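Local coordinates for protein chlamydomonas reinhardtii THB1 (Chlamydomonas reinhardtii, PDB 6CII) that binds one heme as a group I truncated (2-on-2) hemoglobin and holds cyanide on the iron in this state, with a probable role in oxygen binding, at residues Phe27-Arg30 and Ile31-Asp34; Asp8-Tyr11 and Ser12-Gly16; Leu72-Ser75 and His76-Leu79; Asn86-His89 and Phe90-Ala94. All coordinates share one frame; numbering follows the deposited sequence. Where two conformers were deposited one is given.

Interaction 1 of 4, residues Phe27-Arg30 and Ile31-Asp34; sequences FYER and IVAD. With CYN (cyanide ion), chain C.
I31 CD1 sits over one face of the F27 ring, 3.5 Å from the ring centroid and displaced toward CZ, a CH-pi contact between residues one helical turn apart. The Y28 ring takes F27 CD2 over the centre of one face, while its hydroxyl edge meets the cyanide: Y28 OH donates to CYN N at 2.6 Å, the ligand nitrogen lying close to the ring plane. I31 CD1 also approaches Y28 CD1 (4.0 Å), so one methyl serves both aromatics. With its CG1 anti to the carbonyl carbon (chi1 -78°) and the chain then extended, I31 runs back past F27 O to reach them. The backbone keeps the helical pattern with I31 N to F27 O (2.9 Å) and V32 N to Y28 O (3.1 Å), but A33 N makes only weak bonds to E29 O and R30 O. Replacing F27 by alanine is likely to leave I31 CD1 without its aromatic platform and let the Y28 ring, which F27 backs, shift against the cyanide. Q49 and Q53 also bond Y28 OH, completing the polar distal pocket characteristic of group I truncated hemoglobins. R30 and D34 both bond H96, and D34 also receives Q36 N. This end of helix 16-33 lies between helix 46-60, met by Y28 and V32, and helix 87-103, where F27 packs on V93 and L97.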
loop_
_atom_site.group_PDB
_atom_site.type_symbol
_atom_site.label_atom_id
_atom_site.label_comp_id
_atom_site.label_asym_id
_atom_site.label_seq_id
_atom_site.Cartn_x
_atom_site.Cartn_y
_atom_site.Cartn_z
ATOM N N PHE A 27 5.047 -7.336 1.491
ATOM C CA PHE A 27 4.259 -6.499 2.386
ATOM C C PHE A 27 3.160 -7.295 3.081
ATOM O O PHE A 27 3.059 -7.280 4.312
ATOM C CB PHE A 27 3.735 -5.360 1.506
ATOM C CG PHE A 27 2.708 -4.466 2.103
ATOM C CD1 PHE A 27 3.052 -3.480 3.021
ATOM C CD2 PHE A 27 1.417 -4.500 1.601
ATOM C CE1 PHE A 27 2.122 -2.578 3.477
ATOM C CE2 PHE A 27 0.451 -3.618 2.063
ATOM C CZ PHE A 27 0.800 -2.635 3.004
ATOM N N TYR A 28 2.397 -8.098 2.319
ATOM C CA TYR A 28 1.337 -8.846 2.968
ATOM C C TYR A 28 1.845 -10.087 3.700
ATOM O O TYR A 28 1.168 -10.553 4.612
ATOM C CB TYR A 28 0.241 -9.233 1.963
ATOM C CG TYR A 28 -0.695 -8.049 1.747
ATOM C CD1 TYR A 28 -1.358 -7.461 2.827
ATOM C CD2 TYR A 28 -0.876 -7.517 0.502
ATOM C CE1 TYR A 28 -2.179 -6.367 2.650
ATOM C CE2 TYR A 28 -1.714 -6.430 0.309
ATOM C CZ TYR A 28 -2.349 -5.870 1.383
ATOM O OH TYR A 28 -3.126 -4.789 1.150
ATOM N N GLU A 29 2.990 -10.670 3.308
ATOM C CA GLU A 29 3.551 -11.729 4.151
ATOM C C GLU A 29 3.955 -11.190 5.520
ATOM O O GLU A 29 3.738 -11.863 6.540
ATOM C CB GLU A 29 4.737 -12.422 3.461
ATOM C CG GLU A 29 4.310 -13.235 2.208
ATOM C CD GLU A 29 3.299 -14.385 2.471
ATOM O OE1 GLU A 29 3.007 -14.713 3.624
ATOM O OE2 GLU A 29 2.773 -14.956 1.497
ATOM N N ARG A 30 4.522 -9.974 5.570
ATOM C CA ARG A 30 4.836 -9.347 6.857
ATOM C C ARG A 30 3.565 -8.999 7.619
ATOM O O ARG A 30 3.511 -9.128 8.841
ATOM C CB ARG A 30 5.664 -8.069 6.650
ATOM C CG ARG A 30 6.981 -8.279 5.943
ATOM C CD ARG A 30 7.645 -6.938 5.627
ATOM N NE ARG A 30 7.892 -6.136 6.831
ATOM C CZ ARG A 30 9.082 -5.887 7.364
ATOM N NH1 ARG A 30 10.190 -6.371 6.815
ATOM N NH2 ARG A 30 9.164 -5.133 8.457
ATOM N N ILE A 31 2.541 -8.501 6.922
ATOM C CA ILE A 31 1.362 -8.047 7.655
ATOM C C ILE A 31 0.650 -9.225 8.309
ATOM O O ILE A 31 0.202 -9.141 9.465
ATOM C CB ILE A 31 0.445 -7.247 6.715
ATOM C CG1 ILE A 31 1.037 -5.840 6.557
ATOM C CG2 ILE A 31 -0.969 -7.204 7.265
ATOM C CD1 ILE A 31 0.415 -4.975 5.446
ATOM N N VAL A 32 0.557 -10.359 7.614
ATOM C CA VAL A 32 -0.185 -11.460 8.210
ATOM C C VAL A 32 0.614 -12.135 9.303
ATOM O O VAL A 32 0.037 -12.894 10.081
ATOM C CB VAL A 32 -0.647 -12.486 7.157
ATOM C CG1 VAL A 32 -1.501 -11.816 6.108
ATOM C CG2 VAL A 32 0.531 -13.211 6.548
ATOM N N ALA A 33 1.920 -11.866 9.385
ATOM C CA ALA A 33 2.750 -12.365 10.471
ATOM C C ALA A 33 2.797 -11.400 11.649
ATOM O O ALA A 33 3.363 -11.747 12.685
ATOM C CB ALA A 33 4.187 -12.639 9.987
ATOM N N ASP A 34 2.210 -10.213 11.510
ATOM C CA ASP A 34 2.312 -9.166 12.518
ATOM C C ASP A 34 1.098 -9.275 13.433
ATOM O O ASP A 34 -0.020 -8.992 12.992
ATOM C CB ASP A 34 2.364 -7.806 11.844
ATOM C CG ASP A 34 2.464 -6.653 12.829
ATOM O OD1 ASP A 34 2.107 -6.824 14.021
ATOM O OD2 ASP A 34 2.918 -5.578 12.393
HETATM C C CYN C . -4.703 -2.300 3.325
HETATM N N CYN C . -4.005 -3.137 2.987
#

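Interaction 2 of 4, residues Asp8-Tyr11 and Ser12-Gly16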
loop_
_atom_site.group_PDB
_atom_site.type_symbol
_atom_site.label_atom_id
_atom_site.label_comp_id
_atom_site.label_asym_id
_atom_site.label_seq_id
_atom_site.Cartn_x
_atom_site.Cartn_y
_atom_site.Cartn_z
ATOM N N ASP A 8 9.100 7.732 -17.059
ATOM C CA ASP A 8 9.551 8.731 -16.110
ATOM C C ASP A 8 8.725 8.759 -14.834
ATOM O O ASP A 8 9.104 9.454 -13.889
ATOM C CB ASP A 8 9.607 10.097 -16.797
ATOM C CG ASP A 8 10.716 10.157 -17.862
ATOM O OD1 ASP A 8 11.458 9.149 -18.034
ATOM O OD2 ASP A 8 10.840 11.199 -18.521
ATOM N N SER A 9 7.656 7.966 -14.750
ATOM C CA SER A 9 6.900 7.887 -13.510
ATOM C C SER A 9 7.708 7.177 -12.445
ATOM O O SER A 9 8.657 6.433 -12.724
ATOM C CB SER A 9 5.593 7.117 -13.703
ATOM O OG SER A 9 5.867 5.765 -14.047
ATOM N N LEU A 10 7.310 7.416 -11.195
ATOM C CA LEU A 10 7.925 6.713 -10.075
ATOM C C LEU A 10 7.779 5.215 -10.253
ATOM O O LEU A 10 8.735 4.462 -10.085
ATOM C CB LEU A 10 7.278 7.155 -8.770
ATOM C CG LEU A 10 7.664 6.322 -7.547
ATOM C CD1 LEU A 10 9.160 6.486 -7.229
ATOM C CD2 LEU A 10 6.784 6.691 -6.336
ATOM N N TYR A 11 6.571 4.778 -10.607
ATOM C CA TYR A 11 6.305 3.381 -10.926
ATOM C C TYR A 11 7.321 2.811 -11.900
ATOM O O TYR A 11 7.935 1.779 -11.630
ATOM C CB TYR A 11 4.909 3.296 -11.518
ATOM C CG TYR A 11 4.468 1.930 -11.979
ATOM C CD1 TYR A 11 4.465 1.609 -13.346
ATOM C CD2 TYR A 11 3.995 0.994 -11.075
ATOM C CE1 TYR A 11 4.005 0.368 -13.775
ATOM C CE2 TYR A 11 3.528 -0.253 -11.496
ATOM C CZ TYR A 11 3.548 -0.551 -12.848
ATOM O OH TYR A 11 3.059 -1.755 -13.308
ATOM N N SER A 12 7.502 3.463 -13.057
ATOM C CA SER A 12 8.447 2.932 -14.031
ATOM C C SER A 12 9.867 2.946 -13.493
ATOM O O SER A 12 10.619 1.977 -13.689
ATOM C CB SER A 12 8.348 3.713 -15.337
ATOM O OG SER A 12 7.053 3.517 -15.848
ATOM N N ARG A 13 10.248 4.022 -12.796
ATOM C CA ARG A 13 11.622 4.165 -12.319
ATOM C C ARG A 13 11.959 3.142 -11.247
ATOM O O ARG A 13 13.117 2.727 -11.120
ATOM C CB ARG A 13 11.829 5.582 -11.815
ATOM C CG ARG A 13 11.851 6.627 -12.965
ATOM C CD ARG A 13 12.038 8.077 -12.489
ATOM N NE ARG A 13 10.844 8.642 -11.862
ATOM C CZ ARG A 13 10.779 8.992 -10.576
ATOM N NH1 ARG A 13 11.846 8.855 -9.808
ATOM N NH2 ARG A 13 9.671 9.501 -10.064
ATOM N N MET A 14 10.966 2.722 -10.471
ATOM C CA MET A 14 11.266 1.739 -9.443
ATOM C C MET A 14 11.267 0.314 -9.982
ATOM O O MET A 14 11.551 -0.616 -9.220
ATOM C CB MET A 14 10.284 1.891 -8.265
ATOM C CG MET A 14 8.831 1.557 -8.558
ATOM S SD MET A 14 7.689 2.148 -7.258
ATOM C CE MET A 14 8.695 1.883 -5.785
ATOM N N GLY A 15 11.006 0.125 -11.273
ATOM C CA GLY A 15 11.007 -1.203 -11.851
ATOM C C GLY A 15 9.652 -1.684 -12.307
ATOM O O GLY A 15 9.535 -2.834 -12.750
ATOM N N GLY A 16 8.623 -0.852 -12.199
ATOM C CA GLY A 16 7.354 -1.185 -12.819
ATOM C C GLY A 16 6.651 -2.354 -12.158
ATOM O O GLY A 16 6.712 -2.554 -10.940
#
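Y11 lays its ring flat against the backbone of G16, whose CA stands over the ring centre 3.9 Å from the centroid, a CH-pi contact. A chi1 of 177°, with CG anti to the backbone N, swings the ring along the chain to G16. Here the contact is tight: Y11 O receives G16 N at 2.8 Å, and L10 O receives M14 N at 2.9 Å. Positive phi at G15 (113°) belongs to a Schellman motif, and a CB there would press on the preceding carbonyl oxygen. The opposite end is an N-cap: S9 OG accepts from S12 N at 3.0 Å with a nearly straight bond (166°). Helix 10-13 is thus one turn closed at both ends, leading into the long helix 16-33 of the globin fold. R13 is gripped as closely. Bent at chi3, it sends NE back to D8 O (2.8 Å), which lies near the guanidinium plane but is approached from above its own carbonyl plane; L10 CA sits over a face of the same guanidinium. R13 NH2 goes on to a salt bridge with E113 of helix 108-126, where L10 packs on A114 and I117, and F61 meets both L10 and Y11. The loose, solvent side is the exposed carboxylate of D8, which extends outward with its OD1 6.2 Å from R13 NE and not in contact with it.

Interaction 3 of 4, residues Leu72-Ser75 and His76-Leu79; sequences LGAS and HRRL. With HEM (protoporphyrin IX containing Fe), chain B.
H76 binds the heme iron through NE2 at 2.1 Å, with L72 alongside it one turn earlier. On the far side of that imidazole ND1 donates to L72 O, 2.9 Å away, in a nearly straight bond (171°) that lies in the ring plane. H76 CG is anti to the carbonyl carbon (chi1 -63°), which carries the imidazole back alongside L72 and sets ND1 at this oxygen. The bond fixes the rotation of the ring about its bond to CB and probably raises the electron density the histidine offers to the metal. L72 O also accepts H76 N, which arrives from the other face of the carbonyl plane, so two donors of one residue grip a single oxygen. H76 is the axial proximal ligand of the globin fold, and helix 72-82 the helix that presents it. Two leucines extend the first shell: L72 CD2 rests 3.7 Å from HEM CHB and L79 CD1 3.6 Å from HEM C1D. At the propionates, S75 OG touches HEM CBA (3.5 Å) while bonding D71 O; one modelled conformer of R78 places its guanidinium beside the other propionate, in a detailed geometry that is doubtful. A water held by A74 O and R78 N ties the arginine's backbone to the preceding turn. Further out, M85 packs on H76 and L79, and A121 and I125 of helix 108-126 back L72, I125 also touching H76.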
loop_
_atom_site.group_PDB
_atom_site.type_symbol
_atom_site.label_atom_id
_atom_site.label_comp_id
_atom_site.label_asym_id
_atom_site.label_seq_id
_atom_site.Cartn_x
_atom_site.Cartn_y
_atom_site.Cartn_z
ATOM N N LEU A 72 -10.794 5.066 -1.265
ATOM C CA LEU A 72 -10.046 4.597 -0.087
ATOM C C LEU A 72 -10.796 4.857 1.215
ATOM O O LEU A 72 -10.803 4.011 2.120
ATOM C CB LEU A 72 -8.672 5.270 -0.004
ATOM C CG LEU A 72 -7.450 4.674 -0.687
ATOM C CD1 LEU A 72 -6.215 5.293 -0.055
ATOM C CD2 LEU A 72 -7.418 3.163 -0.569
ATOM N N GLY A 73 -11.377 6.048 1.359
ATOM C CA GLY A 73 -12.157 6.335 2.545
ATOM C C GLY A 73 -13.297 5.360 2.722
ATOM O O GLY A 73 -13.512 4.812 3.811
ATOM N N ALA A 74 -14.056 5.131 1.651
ATOM C CA ALA A 74 -15.204 4.249 1.754
ATOM C C ALA A 74 -14.764 2.835 2.099
ATOM O O ALA A 74 -15.409 2.149 2.904
ATOM C CB ALA A 74 -15.987 4.258 0.440
ATOM N N SER A 75 -13.639 2.400 1.513
ATOM C CA SER A 75 -13.161 1.040 1.713
ATOM C C SER A 75 -12.734 0.774 3.149
ATOM O O SER A 75 -12.742 -0.385 3.579
ATOM C CB SER A 75 -11.984 0.763 0.777
ATOM O OG SER A 75 -12.364 0.907 -0.583
ATOM N N HIS A 76 -12.287 1.794 3.882
ATOM C CA HIS A 76 -11.822 1.581 5.254
ATOM C C HIS A 76 -12.778 2.136 6.307
ATOM O O HIS A 76 -12.528 1.960 7.505
ATOM C CB HIS A 76 -10.428 2.206 5.464
ATOM C CG HIS A 76 -9.351 1.602 4.609
ATOM N ND1 HIS A 76 -9.131 1.986 3.301
ATOM C CD2 HIS A 76 -8.439 0.638 4.879
ATOM C CE1 HIS A 76 -8.127 1.281 2.803
ATOM N NE2 HIS A 76 -7.691 0.457 3.739
ATOM N N ARG A 77 -13.849 2.822 5.897
ATOM C CA ARG A 77 -14.746 3.436 6.877
ATOM C C ARG A 77 -15.277 2.412 7.870
ATOM O O ARG A 77 -15.293 2.664 9.079
ATOM C CB ARG A 77 -15.894 4.151 6.163
ATOM C CG ARG A 77 -16.784 4.971 7.143
ATOM C CD ARG A 77 -17.827 5.820 6.410
ATOM N NE ARG A 77 -18.668 4.990 5.554
ATOM C CZ ARG A 77 -18.727 5.083 4.227
ATOM N NH1 ARG A 77 -18.012 6.003 3.581
ATOM N NH2 ARG A 77 -19.512 4.254 3.547
ATOM N N ARG A 78 -15.694 1.235 7.394
ATOM C CA ARG A 78 -16.239 0.260 8.332
ATOM C C ARG A 78 -15.167 -0.229 9.290
ATOM O O ARG A 78 -15.467 -0.549 10.446
ATOM C CB ARG A 78 -16.864 -0.911 7.576
ATOM C CG ARG A 78 -15.937 -1.580 6.576
ATOM C CD ARG A 78 -16.736 -2.421 5.607
ATOM N NE ARG A 78 -15.869 -3.325 4.866
ATOM C CZ ARG A 78 -15.277 -3.024 3.718
ATOM N NH1 ARG A 78 -15.461 -1.837 3.167
ATOM N NH2 ARG A 78 -14.506 -3.917 3.114
ATOM N N LEU A 79 -13.920 -0.290 8.832
ATOM C CA LEU A 79 -12.850 -0.770 9.690
ATOM C C LEU A 79 -12.586 0.209 10.817
ATOM O O LEU A 79 -12.320 -0.195 11.959
ATOM C CB LEU A 79 -11.583 -0.944 8.859
ATOM C CG LEU A 79 -11.624 -2.047 7.812
ATOM C CD1 LEU A 79 -10.496 -1.840 6.782
ATOM C CD2 LEU A 79 -11.426 -3.351 8.529
HETATM C CHA HEM B . -8.642 -2.696 1.804
HETATM C CHB HEM B . -5.133 0.487 0.581
HETATM C CHC HEM B . -4.075 1.072 5.364
HETATM C CHD HEM B . -6.925 -2.837 6.391
HETATM C C1A HEM B . -7.798 -1.861 1.111
HETATM C C2A HEM B . -7.805 -1.710 -0.325
HETATM C C3A HEM B . -6.842 -0.851 -0.653
HETATM C C4A HEM B . -6.165 -0.420 0.533
HETATM C CMA HEM B . -6.432 -0.350 -2.056
HETATM C CAA HEM B . -8.809 -2.441 -1.246
HETATM C CBA HEM B . -10.085 -1.588 -1.298
HETATM C CGA HEM B . -11.021 -2.134 -2.337
HETATM O O1A HEM B . -10.893 -1.712 -3.511
HETATM O O2A HEM B . -11.868 -2.997 -1.992
HETATM C C1B HEM B . -4.555 0.876 1.780
HETATM C C2B HEM B . -3.431 1.763 1.874
HETATM C C3B HEM B . -3.119 1.935 3.159
HETATM C C4B HEM B . -4.041 1.154 3.968
HETATM C CMB HEM B . -2.730 2.402 0.657
HETATM C CAB HEM B . -1.961 2.837 3.623
HETATM C CBB HEM B . -1.333 2.658 4.780
HETATM C C1C HEM B . -4.760 0.059 6.016
HETATM C C2C HEM B . -4.737 -0.199 7.444
HETATM C C3C HEM B . -5.527 -1.260 7.705
HETATM C C4C HEM B . -6.065 -1.751 6.459
HETATM C CMC HEM B . -3.943 0.685 8.436
HETATM C CAC HEM B . -5.841 -1.958 9.058
HETATM C CBC HEM B . -4.832 -2.209 9.877
HETATM C C1D HEM B . -7.573 -3.122 5.193
HETATM C C2D HEM B . -8.476 -4.224 5.050
HETATM C C3D HEM B . -8.972 -4.211 3.793
HETATM C C4D HEM B . -8.403 -3.086 3.103
HETATM C CMD HEM B . -8.784 -5.245 6.170
HETATM C CAD HEM B . -9.974 -5.224 3.210
HETATM C CBD HEM B . -11.378 -4.897 3.718
HETATM C CGD HEM B . -12.360 -5.911 3.171
HETATM O O1D HEM B . -13.144 -6.477 3.973
HETATM O O2D HEM B . -12.360 -6.144 1.934
HETATM N NA HEM B . -6.783 -1.047 1.588
HETATM N NB HEM B . -4.900 0.507 3.087
HETATM N NC HEM B . -5.618 -0.894 5.445
HETATM N ND HEM B . -7.541 -2.440 3.975
HETATM FE FE HEM B . -6.231 -0.977 3.498
HETATM O O HOH W 1 -16.679 0.883 4.674
#

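Interaction 4 of 4, residues Asn86-His89 and Phe90-Ala94; sequences NHHH and FDLVA. With HEM (protoporphyrin IX containing Fe), chain B.
H88 and L92 meet one turn apart: L92 CG stands over one face of the imidazole, offset toward its rim and 4.1 Å from the centroid, a CH-pi contact. L92 CD2 adds a touch on H88 CE1. Further apolar contacts are made with the heme. F90 turns one ring face to the vinyl carbon HEM CBB, which CE2 approaches to 3.3 Å; CG lies anti to the backbone N (chi1 -176°), directing the ring away from the preceding turn. V93 CG1 reaches the same vinyl carbon (3.5 Å), and H89 CB lies against HEM CBC. The hydrogen bonds begin with a capping box at the start of helix 87-103: H89 N donates to N86 OD1 at 3.0 Å, nearly along the C=O axis, and N86 N returns a 3.0 Å bond to H89 ND1, close to the ring plane. The bond at ND1 restrains the rotation of the imidazole, which F40 meets edge-to-face. Regular helical bonds follow, from F90 N to N86 O through V93 N to H89 O. Two waters link D91 to the first turn: one joins OD1 to H87 O, the other joins OD2 to H88 ND1. Without the F90 ring, as with a serine here, the heme vinyl would probably lose its aromatic cover and a gap would open toward I125 and F126 of helix 108-126. H87 stacks on F126 and touches R122.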
loop_
_atom_site.group_PDB
_atom_site.type_symbol
_atom_site.label_atom_id
_atom_site.label_comp_id
_atom_site.label_asym_id
_atom_site.label_seq_id
_atom_site.Cartn_x
_atom_site.Cartn_y
_atom_site.Cartn_z
ATOM N N ASN A 86 -6.951 2.378 13.351
ATOM C CA ASN A 86 -6.563 3.701 13.812
ATOM C C ASN A 86 -5.261 4.152 13.171
ATOM O O ASN A 86 -4.635 3.442 12.379
ATOM C CB ASN A 86 -6.504 3.745 15.351
ATOM C CG ASN A 86 -5.479 2.811 15.934
ATOM O OD1 ASN A 86 -4.381 2.660 15.404
ATOM N ND2 ASN A 86 -5.820 2.189 17.075
ATOM N N HIS A 87 -4.866 5.376 13.527
ATOM C CA HIS A 87 -3.683 5.976 12.926
ATOM C C HIS A 87 -2.418 5.208 13.262
ATOM O O HIS A 87 -1.466 5.202 12.469
ATOM C CB HIS A 87 -3.578 7.430 13.377
ATOM C CG HIS A 87 -4.364 8.372 12.527
ATOM N ND1 HIS A 87 -5.741 8.334 12.436
ATOM C CD2 HIS A 87 -3.961 9.375 11.711
ATOM C CE1 HIS A 87 -6.153 9.286 11.616
ATOM N NE2 HIS A 87 -5.092 9.928 11.157
ATOM N N HIS A 88 -2.373 4.559 14.423
ATOM C CA HIS A 88 -1.191 3.770 14.740
ATOM C C HIS A 88 -1.073 2.583 13.797
ATOM O O HIS A 88 0.031 2.260 13.340
ATOM C CB HIS A 88 -1.224 3.295 16.191
ATOM C CG HIS A 88 -0.079 2.393 16.559
ATOM N ND1 HIS A 88 1.238 2.798 16.497
ATOM C CD2 HIS A 88 -0.058 1.103 16.972
ATOM C CE1 HIS A 88 2.019 1.800 16.871
ATOM N NE2 HIS A 88 1.257 0.766 17.173
ATOM N N HIS A 89 -2.205 1.940 13.468
ATOM C CA HIS A 89 -2.143 0.868 12.475
ATOM C C HIS A 89 -1.619 1.390 11.156
ATOM O O HIS A 89 -0.848 0.707 10.465
ATOM C CB HIS A 89 -3.514 0.238 12.241
ATOM C CG HIS A 89 -4.086 -0.425 13.449
ATOM N ND1 HIS A 89 -5.319 -0.090 13.952
ATOM C CD2 HIS A 89 -3.597 -1.398 14.249
ATOM C CE1 HIS A 89 -5.558 -0.813 15.035
ATOM N NE2 HIS A 89 -4.527 -1.619 15.235
ATOM N N PHE A 90 -2.072 2.574 10.751
ATOM C CA PHE A 90 -1.550 3.170 9.532
ATOM C C PHE A 90 -0.033 3.284 9.586
ATOM O O PHE A 90 0.652 2.926 8.622
ATOM C CB PHE A 90 -2.202 4.529 9.290
ATOM C CG PHE A 90 -1.790 5.173 7.999
ATOM C CD1 PHE A 90 -0.604 5.896 7.918
ATOM C CD2 PHE A 90 -2.588 5.072 6.880
ATOM C CE1 PHE A 90 -0.214 6.485 6.727
ATOM C CE2 PHE A 90 -2.220 5.673 5.689
ATOM C CZ PHE A 90 -1.039 6.375 5.607
ATOM N N ASP A 91 0.520 3.720 10.724
ATOM C CA ASP A 91 1.971 3.832 10.826
ATOM C C ASP A 91 2.636 2.472 10.731
ATOM O O ASP A 91 3.683 2.336 10.088
ATOM C CB ASP A 91 2.383 4.500 12.140
ATOM C CG ASP A 91 2.067 5.974 12.180
ATOM O OD1 ASP A 91 1.931 6.622 11.121
ATOM O OD2 ASP A 91 1.948 6.493 13.308
ATOM N N LEU A 92 2.038 1.449 11.348
ATOM C CA LEU A 92 2.618 0.116 11.259
ATOM C C LEU A 92 2.623 -0.373 9.821
ATOM O O LEU A 92 3.584 -1.033 9.377
ATOM C CB LEU A 92 1.840 -0.858 12.144
ATOM C CG LEU A 92 1.850 -0.660 13.669
ATOM C CD1 LEU A 92 1.026 -1.813 14.263
ATOM C CD2 LEU A 92 3.274 -0.653 14.248
ATOM N N VAL A 93 1.528 -0.112 9.096
ATOM C CA VAL A 93 1.418 -0.568 7.711
ATOM C C VAL A 93 2.428 0.148 6.837
ATOM O O VAL A 93 3.105 -0.470 6.013
ATOM C CB VAL A 93 -0.020 -0.363 7.209
ATOM C CG1 VAL A 93 -0.047 -0.513 5.700
ATOM C CG2 VAL A 93 -0.890 -1.411 7.822
ATOM N N ALA A 94 2.567 1.457 7.034
ATOM C CA ALA A 94 3.533 2.231 6.269
ATOM C C ALA A 94 4.947 1.742 6.517
ATOM O O ALA A 94 5.748 1.636 5.576
ATOM C CB ALA A 94 3.407 3.712 6.635
HETATM C CHA HEM B . -8.642 -2.696 1.804
HETATM C CHB HEM B . -5.133 0.487 0.581
HETATM C CHC HEM B . -4.075 1.072 5.364
HETATM C CHD HEM B . -6.925 -2.837 6.391
HETATM C C1A HEM B . -7.798 -1.861 1.111
HETATM C C2A HEM B . -7.805 -1.710 -0.325
HETATM C C3A HEM B . -6.842 -0.851 -0.653
HETATM C C4A HEM B . -6.165 -0.420 0.533
HETATM C CMA HEM B . -6.432 -0.350 -2.056
HETATM C CAA HEM B . -8.809 -2.441 -1.246
HETATM C CBA HEM B . -10.085 -1.588 -1.298
HETATM C CGA HEM B . -11.021 -2.134 -2.337
HETATM O O1A HEM B . -10.893 -1.712 -3.511
HETATM O O2A HEM B . -11.868 -2.997 -1.992
HETATM C C1B HEM B . -4.555 0.876 1.780
HETATM C C2B HEM B . -3.431 1.763 1.874
HETATM C C3B HEM B . -3.119 1.935 3.159
HETATM C C4B HEM B . -4.041 1.154 3.968
HETATM C CMB HEM B . -2.730 2.402 0.657
HETATM C CAB HEM B . -1.961 2.837 3.623
HETATM C CBB HEM B . -1.333 2.658 4.780
HETATM C C1C HEM B . -4.760 0.059 6.016
HETATM C C2C HEM B . -4.737 -0.199 7.444
HETATM C C3C HEM B . -5.527 -1.260 7.705
HETATM C C4C HEM B . -6.065 -1.751 6.459
HETATM C CMC HEM B . -3.943 0.685 8.436
HETATM C CAC HEM B . -5.841 -1.958 9.058
HETATM C CBC HEM B . -4.832 -2.209 9.877
HETATM C C1D HEM B . -7.573 -3.122 5.193
HETATM C C2D HEM B . -8.476 -4.224 5.050
HETATM C C3D HEM B . -8.972 -4.211 3.793
HETATM C C4D HEM B . -8.403 -3.086 3.103
HETATM C CMD HEM B . -8.784 -5.245 6.170
HETATM C CAD HEM B . -9.974 -5.224 3.210
HETATM C CBD HEM B . -11.378 -4.897 3.718
HETATM C CGD HEM B . -12.360 -5.911 3.171
HETATM O O1D HEM B . -13.144 -6.477 3.973
HETATM O O2D HEM B . -12.360 -6.144 1.934
HETATM N NA HEM B . -6.783 -1.047 1.588
HETATM N NB HEM B . -4.900 0.507 3.087
HETATM N NC HEM B . -5.618 -0.894 5.445
HETATM N ND HEM B . -7.541 -2.440 3.975
HETATM FE FE HEM B . -6.231 -0.977 3.498
HETATM O O HOH W 2 -0.759 7.853 11.121
HETATM O O HOH W 3 1.918 5.402 15.637
#

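Along the chain the contacts run in the order 2, 1, 3, 4, all inside one globin unit. Interaction 2, on helix 10-13, precedes helix 16-33, which carries interaction 1; their centres are about 24 Å apart. Interactions 3 and 4 lie on the successive helices 72-82 and 87-103, and both touch the heme. The centres of interactions 3 and 4 are about 14 Å apart. Interaction 1 faces the cyanide across the heme from interaction 3, about 20 Å between centres, and touches interaction 4 through F27 CE1 and V93 O (3.4 Å). Distal pocket, proximal ligand and vinyl edge thus surround one cofactor, whereas interaction 2 lies across the chain's centre from interactions 3 and 4, about 28 and 25 Å between centres.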